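PDB 4D7K: Sam-dependent methyltransferases from Streptomyces davawensis, which catalyses the two S-adenosylmethionine-dependent N-methylations that convert 8-amino-8-demethyl-D-riboflavin into the antibiotic roseoflavin. Local coordinates for residues P242-E255 against A272-D285. Sequence-based numbering, arbitrary orientation.
Sequences PTGCDAYVLRGVLE and AMGDAPEARLLILD
Ala-272 and Met-273, which follow helix 259-270, approach the Tyr-248 ring obliquely from one side, Met-273 CG lying 3.5 Å from Tyr-248 CE1. The Tyr-248 and Met-273 side chains run past each other in opposite directions, and Met-273 SD sits 5.2 Å from the ring centroid, 43° off the ring normal, an oblique Met-aromatic contact. With CG swung beside the backbone N, the phenol reaches back along its own segment, and Tyr-248 OH meets two carbonyls, Pro-242 O at 2.9 Å in the ring plane and Ala-272 O at 3.0 Å.

Strands 247-251 and 280-285 run parallel at 18°, the two strands of a right-handed beta-alpha-beta crossover in the Rossmann-like methyltransferase domain. Five backbone hydrogen bonds join the segments, the first, Arg-280 N to Asp-246 O, just ahead of strand 247-251, the last Leu-284 N to Leu-250 O. On the face that carries Tyr-248, Leu-281 CD1 lies 3.8 Å from Tyr-248 CB and 4.0 Å from Leu-250 CD1; its CG is anti to the backbone N (chi1 168°), which lays this methyl against strand 247-251. Helix 259-270 covers this face through Ile-269 and Leu-266. On the other face, Val-249 CG1 meets Leu-284 CD1 at 4.1 Å.

Past the end of strand 247-251, Glu-255 from the loop meets Asp-285 at the end of strand 280-285. The two carboxylates come from opposite directions with their planes steeply inclined, Glu-255 OE2 3.0 Å from Asp-285 OD1. Both side chains also touch His-310. Asp-285 OD1 is hydrogen-bonded to a residue just beyond the segment as well, so Glu-255 OE2 is one of two close partners, and the chemistry is that of a largely apolar strand pairing finished by an acidic pair.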
ATOM      1  N   PRO A 242      19.482 -13.975  35.909  1.00 62.65           N
ATOM      2  CA  PRO A 242      19.867 -13.279  37.139  1.00 64.12           C
ATOM      3  C   PRO A 242      18.848 -13.494  38.253  1.00 67.46           C
ATOM      4  O   PRO A 242      17.667 -13.714  37.978  1.00 71.38           O
ATOM      5  CB  PRO A 242      19.914 -11.811  36.709  1.00 60.23           C
ATOM      6  CG  PRO A 242      18.945 -11.731  35.581  1.00 59.05           C
ATOM      7  CD  PRO A 242      19.053 -13.040  34.854  1.00 56.06           C
ATOM      8  N   THR A 243      19.307 -13.425  39.496  1.00 68.08           N
ATOM      9  CA  THR A 243      18.447 -13.644  40.653  1.00 77.34           C
ATOM     10  C   THR A 243      18.364 -12.388  41.521  1.00 82.18           C
ATOM     11  O   THR A 243      19.371 -11.723  41.762  1.00 88.52           O
ATOM     12  CB  THR A 243      18.954 -14.830  41.506  1.00 81.36           C
ATOM     13  OG1 THR A 243      19.002 -16.011  40.696  1.00 85.32           O
ATOM     14  CG2 THR A 243      18.043 -15.080  42.701  1.00 79.82           C
ATOM     15  N   GLY A 244      17.160 -12.062  41.980  1.00 79.67           N
ATOM     16  CA  GLY A 244      16.973 -10.934  42.873  1.00 84.59           C
ATOM     17  C   GLY A 244      16.419  -9.700  42.189  1.00 82.74           C
ATOM     18  O   GLY A 244      16.347  -8.628  42.790  1.00 89.96           O
ATOM     19  N   CYS A 245      16.028  -9.846  40.928  1.00 72.38           N
ATOM     20  CA  CYS A 245      15.417  -8.746  40.198  1.00 69.95           C
ATOM     21  C   CYS A 245      13.935  -8.657  40.544  1.00 78.06           C
ATOM     22  O   CYS A 245      13.271  -9.677  40.725  1.00 87.55           O
ATOM     23  CB  CYS A 245      15.617  -8.921  38.692  1.00 63.57           C
ATOM     24  SG  CYS A 245      17.354  -8.872  38.172  1.00 72.22           S
ATOM     25  N   ASP A 246      13.421  -7.438  40.656  1.00 75.03           N
ATOM     26  CA  ASP A 246      12.026  -7.250  41.032  1.00 81.57           C
ATOM     27  C   ASP A 246      11.156  -6.978  39.806  1.00 76.20           C
ATOM     28  O   ASP A 246       9.951  -6.762  39.924  1.00 83.36           O
ATOM     29  CB  ASP A 246      11.887  -6.118  42.057  1.00 84.86           C
ATOM     30  CG  ASP A 246      12.524  -4.824  41.591  1.00 80.37           C
ATOM     31  OD1 ASP A 246      13.475  -4.884  40.788  1.00 81.07           O
ATOM     32  OD2 ASP A 246      12.075  -3.747  42.034  1.00 79.81           O
ATOM     33  N   ALA A 247      11.774  -7.005  38.629  1.00 53.24           N
ATOM     34  CA  ALA A 247      11.038  -6.865  37.378  1.00 55.55           C
ATOM     35  C   ALA A 247      11.700  -7.673  36.268  1.00 54.69           C
ATOM     36  O   ALA A 247      12.853  -7.433  35.921  1.00 59.06           O
ATOM     37  CB  ALA A 247      10.931  -5.399  36.979  1.00 45.38           C
ATOM     38  N   TYR A 248      10.965  -8.639  35.727  1.00 51.36           N
ATOM     39  CA  TYR A 248      11.442  -9.447  34.613  1.00 46.30           C
ATOM     40  C   TYR A 248      10.626  -9.146  33.365  1.00 44.13           C
ATOM     41  O   TYR A 248       9.395  -9.137  33.409  1.00 49.50           O
ATOM     42  CB  TYR A 248      11.369 -10.937  34.949  1.00 47.68           C
ATOM     43  CG  TYR A 248      12.370 -11.370  35.988  1.00 50.45           C
ATOM     44  CD1 TYR A 248      12.154 -11.115  37.334  1.00 52.42           C
ATOM     45  CD2 TYR A 248      13.533 -12.038  35.624  1.00 54.89           C
ATOM     46  CE1 TYR A 248      13.071 -11.507  38.288  1.00 53.85           C
ATOM     47  CE2 TYR A 248      14.456 -12.437  36.575  1.00 50.08           C
ATOM     48  CZ  TYR A 248      14.218 -12.169  37.906  1.00 51.31           C
ATOM     49  OH  TYR A 248      15.129 -12.563  38.860  1.00 55.28           O
ATOM     50  N   VAL A 249      11.313  -8.900  32.254  1.00 44.85           N
ATOM     51  CA  VAL A 249      10.651  -8.473  31.028  1.00 41.16           C
ATOM     52  C   VAL A 249      10.864  -9.460  29.879  1.00 49.85           C
ATOM     53  O   VAL A 249      11.996  -9.804  29.546  1.00 49.95           O
ATOM     54  CB  VAL A 249      11.140  -7.078  30.594  1.00 45.03           C
ATOM     55  CG1 VAL A 249      10.414  -6.627  29.339  1.00 40.49           C
ATOM     56  CG2 VAL A 249      10.954  -6.069  31.730  1.00 40.88           C
ATOM     57  N   LEU A 250       9.761  -9.914  29.289  1.00 53.32           N
ATOM     58  CA  LEU A 250       9.792 -10.802  28.128  1.00 56.03           C
ATOM     59  C   LEU A 250       9.160 -10.122  26.920  1.00 53.22           C
ATOM     60  O   LEU A 250       7.937 -10.062  26.810  1.00 52.68           O
ATOM     61  CB  LEU A 250       9.058 -12.111  28.427  1.00 51.42           C
ATOM     62  CG  LEU A 250       9.804 -13.167  29.234  1.00 45.87           C
ATOM     63  CD1 LEU A 250       8.849 -14.267  29.654  1.00 49.82           C
ATOM     64  CD2 LEU A 250      10.945 -13.732  28.409  1.00 48.95           C
ATOM     65  N   ARG A 251       9.989  -9.617  26.015  1.00 61.90           N
ATOM     66  CA  ARG A 251       9.482  -8.843  24.886  1.00 71.35           C
ATOM     67  C   ARG A 251       9.662  -9.569  23.554  1.00 79.81           C
ATOM     68  O   ARG A 251      10.763  -9.634  23.009  1.00 79.67           O
ATOM     69  CB  ARG A 251      10.159  -7.469  24.838  1.00 75.73           C
ATOM     70  CG  ARG A 251      11.679  -7.494  24.977  1.00 83.95           C
ATOM     71  CD  ARG A 251      12.250  -6.085  25.042  1.00 87.36           C
ATOM     72  NE  ARG A 251      13.544  -5.976  24.372  1.00 91.77           N
ATOM     73  CZ  ARG A 251      13.698  -5.619  23.100  1.00100.57           C
ATOM     74  NH1 ARG A 251      12.637  -5.338  22.354  1.00101.05           N
ATOM     75  NH2 ARG A 251      14.913  -5.542  22.572  1.00105.61           N
ATOM     76  N   GLY A 252       8.562 -10.112  23.039  1.00 93.46           N
ATOM     77  CA  GLY A 252       8.570 -10.805  21.763  1.00100.74           C
ATOM     78  C   GLY A 252       9.468 -12.025  21.769  1.00 98.72           C
ATOM     79  O   GLY A 252      10.339 -12.177  20.912  1.00101.54           O
ATOM     80  N   VAL A 253       9.253 -12.901  22.745  1.00 89.49           N
ATOM     81  CA  VAL A 253      10.087 -14.082  22.907  1.00 89.19           C
ATOM     82  C   VAL A 253       9.272 -15.366  22.789  1.00 97.08           C
ATOM     83  O   VAL A 253       9.594 -16.251  21.994  1.00101.23           O
ATOM     84  CB  VAL A 253      10.811 -14.067  24.268  1.00 81.90           C
ATOM     85  CG1 VAL A 253      11.613 -15.345  24.458  1.00 86.22           C
ATOM     86  CG2 VAL A 253      11.704 -12.838  24.381  1.00 75.34           C
ATOM     87  N   LEU A 254       8.207 -15.452  23.578  1.00 94.43           N
ATOM     88  CA  LEU A 254       7.402 -16.663  23.667  1.00 91.35           C
ATOM     89  C   LEU A 254       6.460 -16.820  22.477  1.00 98.26           C
ATOM     90  O   LEU A 254       5.671 -17.763  22.421  1.00104.47           O
ATOM     91  CB  LEU A 254       6.600 -16.659  24.967  1.00 82.50           C
ATOM     92  CG  LEU A 254       7.415 -16.283  26.205  1.00 75.50           C
ATOM     93  CD1 LEU A 254       6.526 -16.199  27.435  1.00 73.94           C
ATOM     94  CD2 LEU A 254       8.541 -17.280  26.414  1.00 78.31           C
ATOM     95  N   GLU A 255       6.549 -15.891  21.531  1.00 99.67           N
ATOM     96  CA  GLU A 255       5.696 -15.907  20.349  1.00107.07           C
ATOM     97  C   GLU A 255       5.950 -17.129  19.468  1.00122.63           C
ATOM     98  O   GLU A 255       5.027 -17.654  18.844  1.00127.85           O
ATOM     99  CB  GLU A 255       5.901 -14.626  19.537  1.00101.13           C
ATOM    100  CG  GLU A 255       5.405 -13.372  20.235  1.00 97.05           C
ATOM    101  CD  GLU A 255       5.930 -12.103  19.598  1.00106.72           C
ATOM    102  OE1 GLU A 255       6.962 -12.174  18.898  1.00114.02           O
ATOM    103  OE2 GLU A 255       5.313 -11.035  19.794  1.00108.05           O
ATOM    104  N   ALA A 272      13.470 -17.499  40.158  1.00 80.63           N
ATOM    105  CA  ALA A 272      14.511 -16.476  40.222  1.00 78.30           C
ATOM    106  C   ALA A 272      13.987 -15.191  40.864  1.00 79.12           C
ATOM    107  O   ALA A 272      14.761 -14.312  41.245  1.00 75.41           O
ATOM    108  CB  ALA A 272      15.059 -16.188  38.830  1.00 60.91           C
ATOM    109  N   MET A 273      12.667 -15.093  40.981  1.00 87.36           N
ATOM    110  CA  MET A 273      12.027 -13.907  41.539  1.00 84.88           C
ATOM    111  C   MET A 273      11.975 -13.952  43.062  1.00 83.06           C
ATOM    112  O   MET A 273      11.787 -12.927  43.715  1.00 80.89           O
ATOM    113  CB  MET A 273      10.608 -13.753  40.985  1.00 76.77           C
ATOM    114  CG  MET A 273      10.541 -13.605  39.482  1.00 71.60           C
ATOM    115  SD  MET A 273       8.845 -13.469  38.890  1.00108.61           S
ATOM    116  CE  MET A 273       8.240 -12.125  39.904  1.00 55.26           C
ATOM    117  N   GLY A 274      12.136 -15.147  43.621  1.00 85.16           N
ATOM    118  CA  GLY A 274      12.051 -15.326  45.058  1.00 86.07           C
ATOM    119  C   GLY A 274      10.611 -15.293  45.532  1.00 87.98           C
ATOM    120  O   GLY A 274       9.725 -15.842  44.878  1.00 90.34           O
ATOM    121  N   ASP A 275      10.376 -14.644  46.668  1.00 88.63           N
ATOM    122  CA  ASP A 275       9.032 -14.543  47.226  1.00 84.34           C
ATOM    123  C   ASP A 275       8.659 -13.101  47.549  1.00 82.09           C
ATOM    124  O   ASP A 275       7.750 -12.849  48.340  1.00 87.51           O
ATOM    125  CB  ASP A 275       8.909 -15.403  48.484  1.00 87.74           C
ATOM    126  CG  ASP A 275       9.036 -16.883  48.192  1.00 91.56           C
ATOM    127  OD1 ASP A 275       8.653 -17.302  47.080  1.00 84.26           O
ATOM    128  OD2 ASP A 275       9.515 -17.627  49.074  1.00102.28           O
ATOM    129  N   ALA A 276       9.371 -12.156  46.940  1.00 74.09           N
ATOM    130  CA  ALA A 276       9.076 -10.741  47.117  1.00 75.04           C
ATOM    131  C   ALA A 276       7.710 -10.415  46.527  1.00 77.95           C
ATOM    132  O   ALA A 276       7.507 -10.554  45.320  1.00 74.21           O
ATOM    133  CB  ALA A 276      10.153  -9.885  46.474  1.00 74.74           C
ATOM    134  N   PRO A 277       6.767  -9.980  47.381  1.00 80.33           N
ATOM    135  CA  PRO A 277       5.373  -9.728  46.990  1.00 73.51           C
ATOM    136  C   PRO A 277       5.200  -8.713  45.858  1.00 73.95           C
ATOM    137  O   PRO A 277       4.176  -8.754  45.177  1.00 76.18           O
ATOM    138  CB  PRO A 277       4.733  -9.202  48.285  1.00 69.71           C
ATOM    139  CG  PRO A 277       5.874  -8.807  49.167  1.00 71.93           C
ATOM    140  CD  PRO A 277       6.988  -9.735  48.817  1.00 77.16           C
ATOM    141  N   GLU A 278       6.174  -7.829  45.654  1.00 74.81           N
ATOM    142  CA  GLU A 278       6.044  -6.791  44.631  1.00 73.92           C
ATOM    143  C   GLU A 278       6.799  -7.107  43.342  1.00 70.21           C
ATOM    144  O   GLU A 278       6.676  -6.382  42.354  1.00 68.73           O
ATOM    145  CB  GLU A 278       6.513  -5.443  45.180  1.00 79.99           C
ATOM    146  CG  GLU A 278       5.600  -4.865  46.246  1.00 93.88           C
ATOM    147  CD  GLU A 278       5.945  -3.431  46.583  1.00105.45           C
ATOM    148  OE1 GLU A 278       6.664  -2.795  45.784  1.00106.69           O
ATOM    149  OE2 GLU A 278       5.500  -2.943  47.643  1.00111.91           O
ATOM    150  N   ALA A 279       7.578  -8.183  43.349  1.00 70.36           N
ATOM    151  CA  ALA A 279       8.311  -8.589  42.154  1.00 65.99           C
ATOM    152  C   ALA A 279       7.334  -8.998  41.056  1.00 64.74           C
ATOM    153  O   ALA A 279       6.363  -9.708  41.313  1.00 64.66           O
ATOM    154  CB  ALA A 279       9.270  -9.724  42.471  1.00 60.24           C
ATOM    155  N   ARG A 280       7.587  -8.541  39.834  1.00 52.65           N
ATOM    156  CA  ARG A 280       6.688  -8.828  38.723  1.00 55.03           C
ATOM    157  C   ARG A 280       7.401  -9.401  37.505  1.00 56.05           C
ATOM    158  O   ARG A 280       8.577  -9.127  37.261  1.00 49.81           O
ATOM    159  CB  ARG A 280       5.931  -7.565  38.302  1.00 48.79           C
ATOM    160  CG  ARG A 280       4.972  -7.018  39.343  1.00 63.51           C
ATOM    161  CD  ARG A 280       3.753  -7.906  39.504  1.00 59.09           C
ATOM    162  NE  ARG A 280       2.786  -7.328  40.430  1.00 59.20           N
ATOM    163  CZ  ARG A 280       2.736  -7.594  41.732  1.00 60.45           C
ATOM    164  NH1 ARG A 280       3.599  -8.440  42.279  1.00 61.38           N
ATOM    165  NH2 ARG A 280       1.818  -7.013  42.489  1.00 61.89           N
ATOM    166  N   LEU A 281       6.662 -10.208  36.751  1.00 55.53           N
ATOM    167  CA  LEU A 281       7.050 -10.592  35.403  1.00 55.27           C
ATOM    168  C   LEU A 281       6.175  -9.805  34.437  1.00 51.17           C
ATOM    169  O   LEU A 281       4.955  -9.937  34.457  1.00 54.16           O
ATOM    170  CB  LEU A 281       6.889 -12.098  35.184  1.00 54.65           C
ATOM    171  CG  LEU A 281       6.986 -12.610  33.743  1.00 52.37           C
ATOM    172  CD1 LEU A 281       8.325 -12.247  33.115  1.00 52.79           C
ATOM    173  CD2 LEU A 281       6.768 -14.114  33.702  1.00 53.01           C
ATOM    174  N   LEU A 282       6.797  -8.968  33.613  1.00 48.55           N
ATOM    175  CA  LEU A 282       6.053  -8.149  32.661  1.00 50.57           C
ATOM    176  C   LEU A 282       6.229  -8.681  31.245  1.00 49.41           C
ATOM    177  O   LEU A 282       7.331  -8.655  30.701  1.00 44.74           O
ATOM    178  CB  LEU A 282       6.505  -6.688  32.732  1.00 40.31           C
ATOM    179  CG  LEU A 282       6.640  -6.075  34.130  1.00 48.88           C
ATOM    180  CD1 LEU A 282       7.173  -4.658  34.032  1.00 43.09           C
ATOM    181  CD2 LEU A 282       5.311  -6.106  34.886  1.00 48.50           C
ATOM    182  N   ILE A 283       5.147  -9.172  30.652  1.00 45.63           N
ATOM    183  CA  ILE A 283       5.218  -9.690  29.293  1.00 47.17           C
ATOM    184  C   ILE A 283       4.646  -8.680  28.306  1.00 43.95           C
ATOM    185  O   ILE A 283       3.477  -8.307  28.375  1.00 44.33           O
ATOM    186  CB  ILE A 283       4.477 -11.030  29.152  1.00 47.43           C
ATOM    187  CG1 ILE A 283       5.022 -12.044  30.160  1.00 50.24           C
ATOM    188  CG2 ILE A 283       4.629 -11.572  27.737  1.00 39.01           C
ATOM    189  CD1 ILE A 283       4.404 -13.421  30.042  1.00 50.34           C
ATOM    190  N   LEU A 284       5.493  -8.234  27.389  1.00 41.39           N
ATOM    191  CA  LEU A 284       5.104  -7.238  26.406  1.00 48.20           C
ATOM    192  C   LEU A 284       4.740  -7.932  25.098  1.00 46.43           C
ATOM    193  O   LEU A 284       5.572  -8.596  24.484  1.00 49.73           O
ATOM    194  CB  LEU A 284       6.232  -6.221  26.195  1.00 51.89           C
ATOM    195  CG  LEU A 284       6.393  -5.073  27.205  1.00 51.80           C
ATOM    196  CD1 LEU A 284       6.536  -5.563  28.635  1.00 52.18           C
ATOM    197  CD2 LEU A 284       7.586  -4.209  26.835  1.00 50.53           C
ATOM    198  N   ASP A 285       3.487  -7.786  24.681  1.00 44.45           N
ATOM    199  CA  ASP A 285       3.002  -8.482  23.499  1.00 51.47           C
ATOM    200  C   ASP A 285       1.682  -7.890  23.024  1.00 47.96           C
ATOM    201  O   ASP A 285       1.103  -7.025  23.684  1.00 44.94           O
ATOM    202  CB  ASP A 285       2.831  -9.978  23.794  1.00 57.15           C
ATOM    203  CG  ASP A 285       2.899 -10.842  22.542  1.00 65.66           C
ATOM    204  OD1 ASP A 285       2.891 -10.290  21.421  1.00 58.11           O
ATOM    205  OD2 ASP A 285       2.954 -12.082  22.681  1.00 73.68           O
TER